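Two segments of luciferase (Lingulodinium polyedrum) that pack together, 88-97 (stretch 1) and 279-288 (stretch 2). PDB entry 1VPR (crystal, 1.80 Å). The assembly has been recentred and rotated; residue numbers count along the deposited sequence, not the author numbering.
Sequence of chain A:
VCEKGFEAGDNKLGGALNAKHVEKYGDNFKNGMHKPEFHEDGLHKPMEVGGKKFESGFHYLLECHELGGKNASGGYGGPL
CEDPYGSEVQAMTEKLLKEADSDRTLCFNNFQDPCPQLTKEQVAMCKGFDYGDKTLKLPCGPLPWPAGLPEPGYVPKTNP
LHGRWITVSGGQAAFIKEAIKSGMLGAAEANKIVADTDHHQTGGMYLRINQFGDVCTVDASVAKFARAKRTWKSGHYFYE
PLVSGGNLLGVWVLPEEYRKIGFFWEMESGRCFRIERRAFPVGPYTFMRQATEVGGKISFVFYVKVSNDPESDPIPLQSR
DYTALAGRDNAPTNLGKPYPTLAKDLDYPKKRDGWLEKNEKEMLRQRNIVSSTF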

ATOM      1  N   GLU A  88       7.036 -22.316  13.451  1.00 26.30           N
ATOM      2  CA  GLU A  88       8.349 -21.714  13.640  1.00 26.82           C
ATOM      3  C   GLU A  88       8.322 -20.223  13.348  1.00 25.01           C
ATOM      4  O   GLU A  88       8.753 -19.417  14.162  1.00 24.49           O
ATOM      5  CB  GLU A  88       9.354 -22.371  12.710  1.00 32.32           C
ATOM      6  CG  GLU A  88      10.601 -22.855  13.398  1.00 39.52           C
ATOM      7  CD  GLU A  88      10.427 -24.235  14.004  1.00 43.33           C
ATOM      8  OE1 GLU A  88      10.004 -24.327  15.188  1.00 43.65           O
ATOM      9  OE2 GLU A  88      10.712 -25.226  13.277  1.00 45.27           O
ATOM     10  N   VAL A  89       7.835 -19.867  12.166  1.00 21.94           N
ATOM     11  CA  VAL A  89       7.745 -18.472  11.755  1.00 21.42           C
ATOM     12  C   VAL A  89       6.810 -17.720  12.690  1.00 21.72           C
ATOM     13  O   VAL A  89       7.083 -16.575  13.046  1.00 21.78           O
ATOM     14  CB  VAL A  89       7.269 -18.371  10.281  1.00 22.00           C
ATOM     15  CG1 VAL A  89       6.823 -16.948   9.941  1.00 19.30           C
ATOM     16  CG2 VAL A  89       8.404 -18.819   9.355  1.00 21.30           C
ATOM     17  N   GLN A  90       5.712 -18.357  13.100  1.00 21.73           N
ATOM     18  CA  GLN A  90       4.767 -17.727  14.031  1.00 22.01           C
ATOM     19  C   GLN A  90       5.455 -17.279  15.326  1.00 21.28           C
ATOM     20  O   GLN A  90       5.254 -16.158  15.792  1.00 20.95           O
ATOM     21  CB  GLN A  90       3.654 -18.704  14.409  1.00 24.14           C
ATOM     22  CG  GLN A  90       2.623 -18.940  13.326  1.00 32.10           C
ATOM     23  CD  GLN A  90       1.538 -19.925  13.781  1.00 36.46           C
ATOM     24  OE1 GLN A  90       0.807 -19.655  14.740  1.00 36.26           O
ATOM     25  NE2 GLN A  90       1.443 -21.078  13.101  1.00 36.10           N
ATOM     26  N   ALA A  91       6.255 -18.157  15.922  1.00 18.77           N
ATOM     27  CA  ALA A  91       6.943 -17.805  17.163  1.00 20.17           C
ATOM     28  C   ALA A  91       7.941 -16.659  16.969  1.00 20.85           C
ATOM     29  O   ALA A  91       8.090 -15.784  17.838  1.00 19.69           O
ATOM     30  CB  ALA A  91       7.656 -19.032  17.720  1.00 18.26           C
HETATM   31  N   MSE A  92       8.642 -16.648  15.840  1.00 20.53           N
HETATM   32  CA  MSE A  92       9.583 -15.560  15.622  1.00 21.51           C
HETATM   33  C   MSE A  92       8.771 -14.281  15.481  1.00 21.17           C
HETATM   34  O   MSE A  92       9.166 -13.230  15.976  1.00 18.53           O
HETATM   35  CB  MSE A  92      10.393 -15.792  14.348  1.00 22.87           C
HETATM   36  CG  MSE A  92      11.249 -17.031  14.390  1.00 27.11           C
HETATM   37 SE   MSE A  92      11.979 -17.478  12.644  1.00 31.93          SE
HETATM   38  CE  MSE A  92      13.813 -17.072  12.974  1.00 31.08           C
ATOM     39  N   THR A  93       7.626 -14.371  14.804  1.00 21.33           N
ATOM     40  CA  THR A  93       6.781 -13.194  14.587  1.00 20.87           C
ATOM     41  C   THR A  93       6.215 -12.627  15.893  1.00 22.91           C
ATOM     42  O   THR A  93       6.199 -11.404  16.108  1.00 22.06           O
ATOM     43  CB  THR A  93       5.657 -13.531  13.589  1.00 20.58           C
ATOM     44  OG1 THR A  93       6.248 -13.950  12.344  1.00 18.54           O
ATOM     45  CG2 THR A  93       4.781 -12.315  13.320  1.00 20.23           C
ATOM     46  N   GLU A  94       5.769 -13.510  16.781  1.00 23.88           N
ATOM     47  CA  GLU A  94       5.240 -13.073  18.069  1.00 23.51           C
ATOM     48  C   GLU A  94       6.329 -12.301  18.832  1.00 24.81           C
ATOM     49  O   GLU A  94       6.064 -11.247  19.410  1.00 24.64           O
ATOM     50  CB  GLU A  94       4.779 -14.281  18.874  1.00 26.16           C
ATOM     51  N   LYS A  95       7.558 -12.804  18.817  1.00 23.73           N
ATOM     52  CA  LYS A  95       8.646 -12.129  19.519  1.00 25.00           C
ATOM     53  C   LYS A  95       8.940 -10.765  18.888  1.00 24.90           C
ATOM     54  O   LYS A  95       9.149  -9.775  19.603  1.00 23.62           O
ATOM     55  CB  LYS A  95       9.893 -13.025  19.527  1.00 28.51           C
ATOM     56  CG  LYS A  95      11.123 -12.418  20.213  1.00 32.99           C
ATOM     57  CD  LYS A  95      12.198 -13.494  20.447  1.00 34.63           C
ATOM     58  CE  LYS A  95      13.539 -12.864  20.813  1.00 37.42           C
ATOM     59  NZ  LYS A  95      13.359 -11.794  21.847  1.00 40.60           N
ATOM     60  N   LEU A  96       8.943 -10.698  17.554  1.00 23.13           N
ATOM     61  CA  LEU A  96       9.187  -9.425  16.869  1.00 21.29           C
ATOM     62  C   LEU A  96       8.085  -8.403  17.200  1.00 23.30           C
ATOM     63  O   LEU A  96       8.350  -7.206  17.352  1.00 21.66           O
ATOM     64  CB  LEU A  96       9.225  -9.632  15.352  1.00 20.25           C
ATOM     65  CG  LEU A  96      10.397 -10.407  14.751  1.00 19.71           C
ATOM     66  CD1 LEU A  96      10.169 -10.605  13.247  1.00 20.30           C
ATOM     67  CD2 LEU A  96      11.696  -9.635  14.995  1.00 23.36           C
ATOM     68  N   LEU A  97       6.848  -8.879  17.294  1.00 22.32           N
ATOM     69  CA  LEU A  97       5.715  -8.009  17.602  1.00 27.87           C
ATOM     70  C   LEU A  97       5.923  -7.325  18.953  1.00 28.31           C
ATOM     71  O   LEU A  97       5.759  -6.100  19.087  1.00 29.68           O
ATOM     72  CB  LEU A  97       4.429  -8.834  17.655  1.00 30.75           C
ATOM     73  CG  LEU A  97       3.416  -8.631  16.540  1.00 34.15           C
ATOM     74  CD1 LEU A  97       2.194  -9.508  16.808  1.00 36.70           C
ATOM     75  CD2 LEU A  97       3.017  -7.151  16.485  1.00 34.22           C
ATOM     76  N   ALA A 279      13.895  -4.179   6.355  1.00 12.16           N
ATOM     77  CA  ALA A 279      14.172  -5.603   6.180  1.00 13.66           C
ATOM     78  C   ALA A 279      15.336  -5.973   7.094  1.00 15.41           C
ATOM     79  O   ALA A 279      16.312  -5.237   7.172  1.00 16.33           O
ATOM     80  CB  ALA A 279      14.551  -5.897   4.728  1.00 10.11           C
ATOM     81  N   PHE A 280      15.245  -7.115   7.764  1.00 16.02           N
ATOM     82  CA  PHE A 280      16.315  -7.553   8.669  1.00 17.22           C
ATOM     83  C   PHE A 280      16.222  -9.067   8.856  1.00 17.36           C
ATOM     84  O   PHE A 280      15.161  -9.664   8.676  1.00 15.92           O
ATOM     85  CB  PHE A 280      16.194  -6.827  10.024  1.00 16.48           C
ATOM     86  CG  PHE A 280      14.831  -6.926  10.631  1.00 19.00           C
ATOM     87  CD1 PHE A 280      14.485  -8.018  11.430  1.00 18.54           C
ATOM     88  CD2 PHE A 280      13.858  -5.966  10.348  1.00 17.66           C
ATOM     89  CE1 PHE A 280      13.191  -8.157  11.935  1.00 17.27           C
ATOM     90  CE2 PHE A 280      12.567  -6.093  10.846  1.00 17.06           C
ATOM     91  CZ  PHE A 280      12.231  -7.195  11.644  1.00 18.62           C
ATOM     92  N   PRO A 281      17.335  -9.712   9.218  1.00 17.59           N
ATOM     93  CA  PRO A 281      17.315 -11.162   9.403  1.00 18.84           C
ATOM     94  C   PRO A 281      16.889 -11.618  10.798  1.00 19.77           C
ATOM     95  O   PRO A 281      17.054 -10.886  11.786  1.00 17.73           O
ATOM     96  CB  PRO A 281      18.756 -11.550   9.086  1.00 20.10           C
ATOM     97  CG  PRO A 281      19.517 -10.414   9.730  1.00 20.79           C
ATOM     98  CD  PRO A 281      18.710  -9.182   9.315  1.00 17.90           C
ATOM     99  N   VAL A 282      16.286 -12.803  10.853  1.00 17.73           N
ATOM    100  CA  VAL A 282      15.886 -13.438  12.112  1.00 19.93           C
ATOM    101  C   VAL A 282      16.100 -14.927  11.829  1.00 18.98           C
ATOM    102  O   VAL A 282      15.493 -15.497  10.915  1.00 17.96           O
ATOM    103  CB  VAL A 282      14.403 -13.223  12.476  1.00 21.45           C
ATOM    104  CG1 VAL A 282      14.137 -13.831  13.860  1.00 23.70           C
ATOM    105  CG2 VAL A 282      14.054 -11.729  12.459  1.00 23.17           C
ATOM    106  N   GLY A 283      16.974 -15.565  12.597  1.00 20.11           N
ATOM    107  CA  GLY A 283      17.229 -16.967  12.331  1.00 18.86           C
ATOM    108  C   GLY A 283      17.710 -17.116  10.900  1.00 18.50           C
ATOM    109  O   GLY A 283      18.514 -16.300  10.430  1.00 17.15           O
ATOM    110  N   PRO A 284      17.217 -18.116  10.156  1.00 18.05           N
ATOM    111  CA  PRO A 284      17.622 -18.363   8.768  1.00 16.93           C
ATOM    112  C   PRO A 284      16.818 -17.574   7.744  1.00 17.52           C
ATOM    113  O   PRO A 284      16.995 -17.782   6.536  1.00 14.92           O
ATOM    114  CB  PRO A 284      17.351 -19.849   8.620  1.00 21.11           C
ATOM    115  CG  PRO A 284      15.978 -19.922   9.298  1.00 20.00           C
ATOM    116  CD  PRO A 284      16.216 -19.113  10.584  1.00 20.48           C
ATOM    117  N   TYR A 285      15.947 -16.687   8.223  1.00 16.45           N
ATOM    118  CA  TYR A 285      15.052 -15.892   7.352  1.00 17.11           C
ATOM    119  C   TYR A 285      15.285 -14.407   7.312  1.00 16.79           C
ATOM    120  O   TYR A 285      16.034 -13.855   8.117  1.00 16.67           O
ATOM    121  CB  TYR A 285      13.595 -16.056   7.798  1.00 15.27           C
ATOM    122  CG  TYR A 285      13.133 -17.479   7.839  1.00 17.50           C
ATOM    123  CD1 TYR A 285      13.183 -18.274   6.693  1.00 16.76           C
ATOM    124  CD2 TYR A 285      12.635 -18.043   9.023  1.00 17.23           C
ATOM    125  CE1 TYR A 285      12.747 -19.603   6.721  1.00 17.54           C
ATOM    126  CE2 TYR A 285      12.191 -19.392   9.053  1.00 19.13           C
ATOM    127  CZ  TYR A 285      12.259 -20.150   7.894  1.00 17.85           C
ATOM    128  OH  TYR A 285      11.875 -21.476   7.902  1.00 17.26           O
ATOM    129  N   THR A 286      14.603 -13.758   6.363  1.00 15.87           N
ATOM    130  CA  THR A 286      14.648 -12.312   6.260  1.00 15.74           C
ATOM    131  C   THR A 286      13.210 -11.842   6.472  1.00 16.21           C
ATOM    132  O   THR A 286      12.285 -12.357   5.854  1.00 14.81           O
ATOM    133  CB  THR A 286      15.145 -11.832   4.870  1.00 15.64           C
ATOM    134  OG1 THR A 286      16.504 -12.254   4.676  1.00 15.76           O
ATOM    135  CG2 THR A 286      15.086 -10.287   4.784  1.00 17.05           C
ATOM    136  N   PHE A 287      13.017 -10.881   7.367  1.00 16.00           N
ATOM    137  CA  PHE A 287      11.696 -10.360   7.626  1.00 15.41           C
ATOM    138  C   PHE A 287      11.620  -8.891   7.237  1.00 15.21           C
ATOM    139  O   PHE A 287      12.637  -8.216   7.093  1.00 15.98           O
ATOM    140  CB  PHE A 287      11.330 -10.467   9.122  1.00 14.38           C
ATOM    141  CG  PHE A 287      10.893 -11.841   9.556  1.00 15.13           C
ATOM    142  CD1 PHE A 287      11.822 -12.874   9.704  1.00 16.38           C
ATOM    143  CD2 PHE A 287       9.557 -12.096   9.834  1.00 14.33           C
ATOM    144  CE1 PHE A 287      11.417 -14.130  10.120  1.00 16.32           C
ATOM    145  CE2 PHE A 287       9.147 -13.356  10.248  1.00 16.04           C
ATOM    146  CZ  PHE A 287      10.074 -14.371  10.392  1.00 14.14           C
HETATM  147  N   MSE A 288      10.399  -8.407   7.075  1.00 13.72           N
HETATM  148  CA  MSE A 288      10.190  -7.016   6.774  1.00 15.57           C
HETATM  149  C   MSE A 288       9.153  -6.531   7.759  1.00 14.74           C
HETATM  150  O   MSE A 288       8.107  -7.159   7.913  1.00 13.51           O
HETATM  151  CB  MSE A 288       9.657  -6.803   5.338  1.00 17.39           C
HETATM  152  CG  MSE A 288       9.141  -5.380   5.149  1.00 18.47           C
HETATM  153 SE   MSE A 288       8.567  -4.967   3.332  1.00 28.39          SE
HETATM  154  CE  MSE A 288      10.240  -4.600   2.641  1.00 17.27           C
TER

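The selenomethionine at M92 reaches over a tight hairpin turn and rests its methyl group on the backbone there. M92 CE lies 3.1 Å from V282 O and 3.5 Å from G283 CA. G283 leaves room for it: an ideal CB on this residue would sit 2.3 Å from M92 CE, a clash. The positive phi of G283 also favours glycine.

Stretch 1 is one segment of a longer helix. Stretch 2 is a hairpin of two strands, 279-282 and 285-288, joined by a type II' turn from V282 to Y285. Backbone hydrogen bonds pair F280 with F287 and V282 with Y285, in both directions in each case. The helix packs against both strands, with axes 11.1 Å (first) and 11.3 Å (second) away at closest approach. It runs at 44° to the second strand and 122° to the first. No hydrogen bond crosses the contact, which is largely apolar and buries 409 Å².

V89, M92 and L96 supply most of the helix side. Successive members are three or four apart, so they share one side of the helix. The selenium of M92 meets the Y285 ring at its edge, with SE 3.7 Å from CD2. V89 CG2 packs 3.8 Å from Y285 CE2.

F287 points toward the helix and is buried. L96 CD1 lies over one face of the F287 ring, 4.1 Å from its centroid, in a CH-pi contact. L96 CD2 comes to the F280 ring edge, 3.7 Å from F280 CE1, and lies 4.0 Å from V282 CG2.

T93 brings a hydroxyl to this surface. Its OG1 donates a hydrogen bond to V89 O (2.8 Å), one helical turn back. That bond satisfies the hydroxyl proton within the helix, and OG1 can sit 3.6 Å from F287 CE2 without a polar partner across the contact.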